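Galactose-1-phosphate uridylyltransferase (Pyrobaculum aerophilum str. IM2, PDB 6K9Z) probably transfers uridylyl groups between UDP-glucose and hexose 1-phosphates such as galactose 1-phosphate, as a zinc-binding enzyme of galactose metabolism. Local coordinates at residues A[1-9]-A[62-73]; A[167-175]-A[260-268]. The protein carries 1 engineered substitution. All coordinates share one frame; numbering follows the deposited sequence.

From the N terminus, strand 2-5 is the first element of the chain, and contact 1 pairs it with 70-71 once the chain has passed through strands 12-15 and 46-49, closing a loop of 52 residues into a small three-stranded antiparallel sheet. Contact 2 opens later, at the start of helix 171-178, and closes 84 residues on, where 260-268 leads into strand 266-271 of the large antiparallel sheet. The two loops follow in series and neither nest nor cross. Their centres lie about 32 Å apart, one in the N-terminal and one in the C-terminal part of the chain, and both touch the second subunit.

Contact 1 of 2, residues A[1-9]-A[62-73]; sequences MEIRKDPFT and PTAEDLYEVIPA
The E2 side chain bridges residues 62-63 and V70. Its CB lies 3.5 Å from P62 CB, and its CG presses on V70 CG1 at 3.3 Å. CG stands between the backbone N and the carbonyl carbon (chi1 67°), and a bend at chi2 turns the carboxylate to T63. There E2 OE1 takes two bonds from the same face of the carboxylate plane: T63 N donates at 2.9 Å, nearly straight (164°), and T63 OG1 donates at 2.5 Å. The other oxygen, OE2, is gripped side-on by NE and NH2 of R4 in a salt bridge, with R4 NE 2.9 Å from E2 OE2. That oxygen lies in the guanidinium plane, although both nitrogens reach OE2 from above the plane of the carboxylate. Four donors thus fix the rotation of this buried carboxylate and probably keep it charged.

The backbones pair antiparallel. I3 and I71 form a hydrogen-bonded pair, with I3 N to I71 O and I71 N to I3 O both 2.9 Å, while R4 and V70 make the next, non-hydrogen-bonded pair. Beside the bonds of the first pair, I3 CB packs on I71 CG1 at 3.6 Å. Beyond R4, K5 N donates a weak bond to E69 O, and one water joins K5 O to E69 N. Another water links M1 O to A73 N at the other end. P7 CG meets the edge of the Y68 ring.

Strand 2-5 is the middle strand of a three-stranded antiparallel sheet, flanked by 70-71 and 12-15, and I3 also packs on Y12 and L14 of the latter. The second subunit adjoins this sheet: its E299 forms a salt bridge with R4 NH1, and its I175 packs on Y68.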
# COMPACT_ATOMS: atom_id res chain seq x y z
N MET A 1 -16.94 2.51 16.58
CA MET A 1 -15.80 3.32 16.06
C MET A 1 -14.58 3.11 16.97
O MET A 1 -14.68 3.43 18.16
CB MET A 1 -16.15 4.80 16.03
CG MET A 1 -14.99 5.68 15.61
SD MET A 1 -15.12 7.32 16.33
CE MET A 1 -14.06 8.26 15.23
N GLU A 2 -13.49 2.58 16.42
CA GLU A 2 -12.28 2.30 17.22
C GLU A 2 -11.07 2.07 16.31
O GLU A 2 -11.23 2.02 15.08
CB GLU A 2 -12.48 1.05 18.07
CG GLU A 2 -12.59 -0.22 17.24
CD GLU A 2 -14.01 -0.67 16.98
OE1 GLU A 2 -14.87 -0.40 17.84
OE2 GLU A 2 -14.25 -1.28 15.93
N ILE A 3 -9.88 1.97 16.91
CA ILE A 3 -8.66 1.65 16.12
C ILE A 3 -8.31 0.18 16.41
O ILE A 3 -7.96 -0.12 17.57
CB ILE A 3 -7.49 2.59 16.46
CG1 ILE A 3 -7.82 4.05 16.11
CG2 ILE A 3 -6.22 2.13 15.78
CD1 ILE A 3 -6.70 5.02 16.41
N ARG A 4 -8.47 -0.69 15.41
CA ARG A 4 -8.10 -2.11 15.58
C ARG A 4 -6.65 -2.32 15.16
O ARG A 4 -6.12 -1.54 14.35
CB ARG A 4 -9.10 -3.00 14.82
CG ARG A 4 -10.55 -2.76 15.16
CD ARG A 4 -11.44 -3.78 14.50
NE ARG A 4 -12.80 -3.56 14.83
CZ ARG A 4 -13.80 -4.38 14.54
NH1 ARG A 4 -13.56 -5.54 13.93
NH2 ARG A 4 -15.03 -4.07 14.88
N LYS A 5 -6.01 -3.36 15.69
CA LYS A 5 -4.61 -3.65 15.36
C LYS A 5 -4.50 -5.05 14.76
O LYS A 5 -5.09 -5.99 15.28
CB LYS A 5 -3.72 -3.46 16.58
CG LYS A 5 -2.26 -3.65 16.34
CD LYS A 5 -1.52 -3.28 17.60
CE LYS A 5 -0.10 -3.73 17.59
NZ LYS A 5 0.60 -3.16 18.75
N ASP A 6 -3.81 -5.12 13.63
CA ASP A 6 -3.50 -6.41 12.96
C ASP A 6 -2.46 -7.12 13.83
O ASP A 6 -1.39 -6.61 14.07
CB ASP A 6 -3.03 -6.15 11.53
CG ASP A 6 -2.72 -7.41 10.74
OD1 ASP A 6 -2.14 -8.33 11.33
OD2 ASP A 6 -3.12 -7.44 9.55
N PRO A 7 -2.76 -8.31 14.36
CA PRO A 7 -1.83 -8.95 15.29
C PRO A 7 -0.64 -9.63 14.58
O PRO A 7 0.27 -10.04 15.25
CB PRO A 7 -2.74 -9.93 16.00
CG PRO A 7 -3.72 -10.36 14.92
CD PRO A 7 -4.00 -9.07 14.16
N PHE A 8 -0.65 -9.66 13.24
CA PHE A 8 0.47 -10.18 12.43
C PHE A 8 1.37 -9.08 11.91
O PHE A 8 2.56 -9.34 11.65
CB PHE A 8 -0.06 -11.11 11.33
CG PHE A 8 -0.81 -12.27 11.89
CD1 PHE A 8 -0.15 -13.28 12.61
CD2 PHE A 8 -2.18 -12.38 11.71
CE1 PHE A 8 -0.84 -14.36 13.12
CE2 PHE A 8 -2.87 -13.47 12.23
CZ PHE A 8 -2.20 -14.45 12.95
N THR A 9 0.88 -7.86 11.73
CA THR A 9 1.70 -6.78 11.15
C THR A 9 1.86 -5.59 12.10
O THR A 9 2.75 -4.80 11.86
CB THR A 9 1.09 -6.33 9.82
OG1 THR A 9 -0.14 -5.69 10.09
CG2 THR A 9 0.80 -7.46 8.86
N PRO A 62 -14.17 1.26 22.67
CA PRO A 62 -13.88 0.38 21.54
C PRO A 62 -14.47 -1.03 21.63
O PRO A 62 -14.66 -1.54 22.72
CB PRO A 62 -12.34 0.39 21.46
CG PRO A 62 -11.84 0.84 22.81
CD PRO A 62 -12.97 1.63 23.44
N THR A 63 -14.81 -1.61 20.48
CA THR A 63 -15.26 -3.02 20.33
C THR A 63 -14.11 -3.95 20.75
O THR A 63 -13.11 -3.93 20.05
CB THR A 63 -15.69 -3.31 18.89
OG1 THR A 63 -16.50 -2.20 18.45
CG2 THR A 63 -16.46 -4.61 18.73
N ALA A 64 -14.34 -4.78 21.77
CA ALA A 64 -13.28 -5.66 22.30
C ALA A 64 -13.52 -7.13 21.93
O ALA A 64 -14.66 -7.61 22.08
CB ALA A 64 -13.19 -5.49 23.80
N GLU A 65 -12.47 -7.80 21.44
CA GLU A 65 -12.46 -9.25 21.12
C GLU A 65 -11.24 -9.84 21.84
O GLU A 65 -10.19 -9.17 21.86
CB GLU A 65 -12.56 -9.53 19.62
CG GLU A 65 -13.51 -10.68 19.31
CD GLU A 65 -13.97 -10.82 17.87
OE1 GLU A 65 -14.80 -10.02 17.42
OE2 GLU A 65 -13.49 -11.76 17.19
N ASP A 66 -11.34 -11.09 22.31
CA ASP A 66 -10.32 -11.68 23.23
C ASP A 66 -8.89 -11.70 22.69
O ASP A 66 -7.99 -11.29 23.45
CB ASP A 66 -10.72 -13.11 23.60
CG ASP A 66 -10.94 -13.99 22.38
OD1 ASP A 66 -11.36 -13.45 21.34
OD2 ASP A 66 -10.67 -15.20 22.47
N LEU A 67 -8.67 -12.08 21.44
CA LEU A 67 -7.27 -12.25 20.93
C LEU A 67 -6.70 -10.95 20.39
O LEU A 67 -5.55 -11.03 19.90
CB LEU A 67 -7.19 -13.27 19.78
CG LEU A 67 -7.58 -14.70 20.11
CD1 LEU A 67 -8.15 -15.37 18.87
CD2 LEU A 67 -6.42 -15.51 20.67
N TYR A 68 -7.44 -9.82 20.44
CA TYR A 68 -7.14 -8.63 19.60
C TYR A 68 -6.99 -7.38 20.45
O TYR A 68 -7.73 -7.24 21.49
CB TYR A 68 -8.21 -8.38 18.54
CG TYR A 68 -8.40 -9.56 17.63
CD1 TYR A 68 -7.39 -10.01 16.80
CD2 TYR A 68 -9.58 -10.29 17.68
CE1 TYR A 68 -7.56 -11.14 16.00
CE2 TYR A 68 -9.76 -11.40 16.89
CZ TYR A 68 -8.76 -11.83 16.03
OH TYR A 68 -8.98 -12.94 15.28
N GLU A 69 -6.11 -6.48 20.01
CA GLU A 69 -5.91 -5.17 20.68
C GLU A 69 -6.78 -4.13 19.99
O GLU A 69 -6.71 -4.01 18.75
CB GLU A 69 -4.45 -4.73 20.64
CG GLU A 69 -3.57 -5.65 21.47
CD GLU A 69 -2.11 -5.21 21.41
OE1 GLU A 69 -1.77 -4.21 22.10
OE2 GLU A 69 -1.37 -5.78 20.59
N VAL A 70 -7.55 -3.38 20.78
CA VAL A 70 -8.37 -2.27 20.22
C VAL A 70 -8.09 -1.04 21.09
O VAL A 70 -7.94 -1.20 22.31
CB VAL A 70 -9.86 -2.63 20.16
CG1 VAL A 70 -10.68 -1.51 19.54
CG2 VAL A 70 -10.08 -3.92 19.40
N ILE A 71 -7.96 0.13 20.47
CA ILE A 71 -7.69 1.37 21.25
C ILE A 71 -8.69 2.45 20.84
O ILE A 71 -9.18 2.41 19.69
CB ILE A 71 -6.23 1.83 21.09
CG1 ILE A 71 -5.92 2.24 19.65
CG2 ILE A 71 -5.26 0.78 21.59
CD1 ILE A 71 -4.66 3.06 19.52
N PRO A 72 -8.97 3.38 21.75
CA PRO A 72 -9.92 4.44 21.44
C PRO A 72 -9.42 5.28 20.26
O PRO A 72 -8.25 5.57 20.18
CB PRO A 72 -9.99 5.28 22.72
CG PRO A 72 -9.68 4.28 23.80
CD PRO A 72 -8.63 3.39 23.17
N ALA A 73 -10.34 5.63 19.36
CA ALA A 73 -10.10 6.47 18.16
C ALA A 73 -10.04 7.93 18.60
O ALA A 73 -10.80 8.79 18.11
CB ALA A 73 -11.15 6.22 17.14
O HOH W 1 -13.02 4.45 20.09
O HOH W 2 -4.69 -7.27 17.63

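Contact 2 of 2, residues A[167-175]-A[260-268]; sequences HGSCLHCRI and TQYYHLHFE. With ZN (zinc ion), chain D; FE (Fe (III) ion), chain E.
C170, C173 and H264 bring the two segments together on one zinc ion. C170 SG, C173 SG and H264 ND1 each lie 2.3 Å from the zinc, and H211 is the fourth ligand. Both sulfurs sit at the edge of the H264 imidazole, whose CG is turned anti to the backbone N (chi1 -163°), carrying ND1 to the zinc; H264 NE2 has its polar partner at P208. C170 is also the N-cap of helix 171-178: its SG accepts from C173 N at 3.4 Å, which ties the second cysteine to the first and probably tempers the thiolate charge. A water joins L171 N to Y262 O.

Behind these ligands stands H172. Its CB packs on H264 CB at 3.3 Å, and H264 N lies over one face of its ring. The NE2 and CE1 end of the H172 ring points into the notch between Y263 and H266: H172 NE2 comes within 3.4 Å of Y263 CD1, the two ring planes at 87°, and H172 CE1 lies 3.7 Å from H266 CE1. Its ND1 is hydrogen-bonded to Y207 OH, and F8 of the second subunit stacks on the ring. With an alanine here, the space against H264, Y263 and H266 would probably be left unfilled, and Y207 OH and F8 of the second subunit would lose this partner.

Farther out, H266 ND1 donates to H264 O at 2.8 Å with the oxygen in the ring plane, fixing the imidazole so that NE2 faces the iron. H266 NE2 and E268 OE1 bind the iron(III) ion together with E156, H252 and a water, and Y263 OH is hydrogen-bonded to E156. CxxC at a helix start with two histidines makes a Cys2His2 zinc site, here joined through H264, H172 and H266 to a separate iron site of two histidines and two glutamates.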
# COMPACT_ATOMS: atom_id res chain seq x y z
N HIS A 167 25.82 3.24 14.20
CA HIS A 167 26.83 4.00 13.40
C HIS A 167 27.19 5.39 13.97
O HIS A 167 28.21 5.93 13.52
CB HIS A 167 26.43 4.00 11.92
CG HIS A 167 26.39 2.64 11.30
ND1 HIS A 167 25.20 1.97 11.07
CD2 HIS A 167 27.37 1.83 10.86
CE1 HIS A 167 25.45 0.80 10.52
NE2 HIS A 167 26.78 0.69 10.38
N GLY A 168 26.40 5.95 14.90
CA GLY A 168 26.74 7.23 15.56
C GLY A 168 26.37 8.52 14.82
O GLY A 168 26.75 9.59 15.31
N SER A 169 25.64 8.44 13.70
CA SER A 169 25.22 9.63 12.91
C SER A 169 23.80 9.42 12.36
O SER A 169 23.30 8.28 12.39
CB SER A 169 26.21 9.91 11.79
OG SER A 169 25.94 9.09 10.66
N CYS A 170 23.12 10.52 11.95
CA CYS A 170 21.77 10.39 11.34
C CYS A 170 21.91 9.87 9.88
O CYS A 170 22.57 10.53 9.04
CB CYS A 170 21.06 11.75 11.35
SG CYS A 170 19.55 11.80 10.34
N LEU A 171 21.28 8.70 9.61
CA LEU A 171 21.34 8.07 8.25
C LEU A 171 20.74 9.02 7.21
O LEU A 171 21.32 9.14 6.12
CB LEU A 171 20.58 6.74 8.20
CG LEU A 171 20.63 6.04 6.84
CD1 LEU A 171 22.05 5.92 6.29
CD2 LEU A 171 19.98 4.68 6.96
N HIS A 172 19.66 9.71 7.56
CA HIS A 172 19.01 10.66 6.61
C HIS A 172 20.00 11.76 6.24
O HIS A 172 20.07 12.14 5.07
CB HIS A 172 17.75 11.26 7.24
CG HIS A 172 16.72 10.26 7.63
ND1 HIS A 172 15.69 9.89 6.79
CD2 HIS A 172 16.54 9.56 8.77
CE1 HIS A 172 14.93 9.01 7.39
NE2 HIS A 172 15.43 8.79 8.61
N CYS A 173 20.75 12.26 7.23
CA CYS A 173 21.75 13.34 6.98
C CYS A 173 22.76 12.81 5.92
O CYS A 173 23.18 13.57 4.97
CB CYS A 173 22.45 13.74 8.28
SG CYS A 173 21.54 15.01 9.23
N ARG A 174 23.19 11.57 6.11
CA ARG A 174 24.23 10.93 5.23
C ARG A 174 23.66 10.83 3.81
O ARG A 174 24.35 11.15 2.86
CB ARG A 174 24.63 9.59 5.83
CG ARG A 174 25.23 9.71 7.23
CD ARG A 174 26.67 10.21 7.21
NE ARG A 174 27.43 9.60 6.12
CZ ARG A 174 27.75 8.29 5.99
NH1 ARG A 174 27.34 7.40 6.88
NH2 ARG A 174 28.46 7.89 4.94
N ILE A 175 22.42 10.38 3.68
CA ILE A 175 21.76 10.24 2.35
C ILE A 175 21.63 11.62 1.67
O ILE A 175 22.05 11.79 0.49
CB ILE A 175 20.43 9.49 2.49
CG1 ILE A 175 20.66 8.02 2.82
CG2 ILE A 175 19.62 9.67 1.22
CD1 ILE A 175 19.41 7.24 3.19
N THR A 260 13.95 14.59 17.55
CA THR A 260 14.80 13.37 17.58
C THR A 260 16.13 13.62 16.86
O THR A 260 16.09 14.06 15.76
CB THR A 260 14.14 12.20 16.86
OG1 THR A 260 13.79 12.57 15.53
CG2 THR A 260 12.88 11.78 17.57
N GLN A 261 17.23 13.17 17.46
CA GLN A 261 18.58 13.23 16.84
C GLN A 261 18.68 12.23 15.68
O GLN A 261 19.50 12.47 14.80
CB GLN A 261 19.64 12.94 17.90
CG GLN A 261 19.94 14.13 18.80
CD GLN A 261 20.96 13.74 19.86
OE1 GLN A 261 20.93 12.64 20.43
NE2 GLN A 261 21.92 14.62 20.09
N TYR A 262 17.89 11.16 15.69
CA TYR A 262 18.12 9.95 14.84
C TYR A 262 17.15 9.92 13.66
O TYR A 262 17.36 9.11 12.71
CB TYR A 262 17.96 8.65 15.63
CG TYR A 262 16.66 8.52 16.39
CD1 TYR A 262 16.57 8.98 17.69
CD2 TYR A 262 15.54 7.94 15.80
CE1 TYR A 262 15.39 8.88 18.41
CE2 TYR A 262 14.35 7.86 16.51
CZ TYR A 262 14.29 8.32 17.80
OH TYR A 262 13.13 8.24 18.52
N TYR A 263 16.11 10.75 13.73
CA TYR A 263 15.14 10.84 12.62
C TYR A 263 15.09 12.27 12.10
O TYR A 263 15.42 13.23 12.79
CB TYR A 263 13.77 10.34 13.05
CG TYR A 263 12.83 10.02 11.90
CD1 TYR A 263 13.07 8.94 11.07
CD2 TYR A 263 11.64 10.71 11.73
CE1 TYR A 263 12.16 8.56 10.08
CE2 TYR A 263 10.74 10.37 10.71
CZ TYR A 263 11.01 9.29 9.90
OH TYR A 263 10.08 8.94 8.94
N HIS A 264 14.88 12.33 10.78
CA HIS A 264 14.93 13.57 9.96
C HIS A 264 13.64 13.67 9.14
O HIS A 264 13.34 12.72 8.40
CB HIS A 264 16.17 13.44 9.07
CG HIS A 264 16.69 14.68 8.42
ND1 HIS A 264 18.03 14.94 8.33
CD2 HIS A 264 16.06 15.68 7.77
CE1 HIS A 264 18.22 16.06 7.68
NE2 HIS A 264 17.03 16.54 7.32
N LEU A 265 12.99 14.89 9.22
CA LEU A 265 11.67 14.92 8.58
C LEU A 265 11.86 14.96 7.08
O LEU A 265 12.94 15.46 6.57
CB LEU A 265 10.84 16.11 9.05
CG LEU A 265 11.36 17.51 8.76
CD1 LEU A 265 11.11 18.00 7.35
CD2 LEU A 265 10.70 18.51 9.73
N HIS A 266 10.93 14.58 6.28
CA HIS A 266 11.01 14.65 4.80
C HIS A 266 9.59 14.54 4.25
O HIS A 266 8.76 13.84 4.91
CB HIS A 266 11.94 13.56 4.23
CG HIS A 266 11.69 12.20 4.81
ND1 HIS A 266 12.14 11.83 6.09
CD2 HIS A 266 11.10 11.11 4.30
CE1 HIS A 266 11.79 10.56 6.32
NE2 HIS A 266 11.21 10.08 5.23
N PHE A 267 9.33 15.16 3.11
CA PHE A 267 8.11 14.94 2.32
C PHE A 267 8.39 13.83 1.32
O PHE A 267 9.45 13.86 0.68
CB PHE A 267 7.64 16.22 1.65
CG PHE A 267 7.13 17.26 2.61
CD1 PHE A 267 8.04 18.09 3.27
CD2 PHE A 267 5.79 17.40 2.87
CE1 PHE A 267 7.58 19.09 4.13
CE2 PHE A 267 5.34 18.41 3.69
CZ PHE A 267 6.23 19.19 4.39
N GLU A 268 7.48 12.84 1.24
CA GLU A 268 7.54 11.84 0.15
C GLU A 268 6.42 12.20 -0.82
O GLU A 268 5.26 12.36 -0.39
CB GLU A 268 7.50 10.40 0.66
CG GLU A 268 8.56 10.07 1.68
CD GLU A 268 8.69 8.61 2.03
OE1 GLU A 268 9.75 8.25 2.56
OE2 GLU A 268 7.72 7.87 1.80
ZN ZN D . 19.53 14.09 9.91
FE FE E . 10.14 8.19 4.80
O HOH W 3 19.41 7.64 11.65
O HOH W 4 12.03 7.28 4.02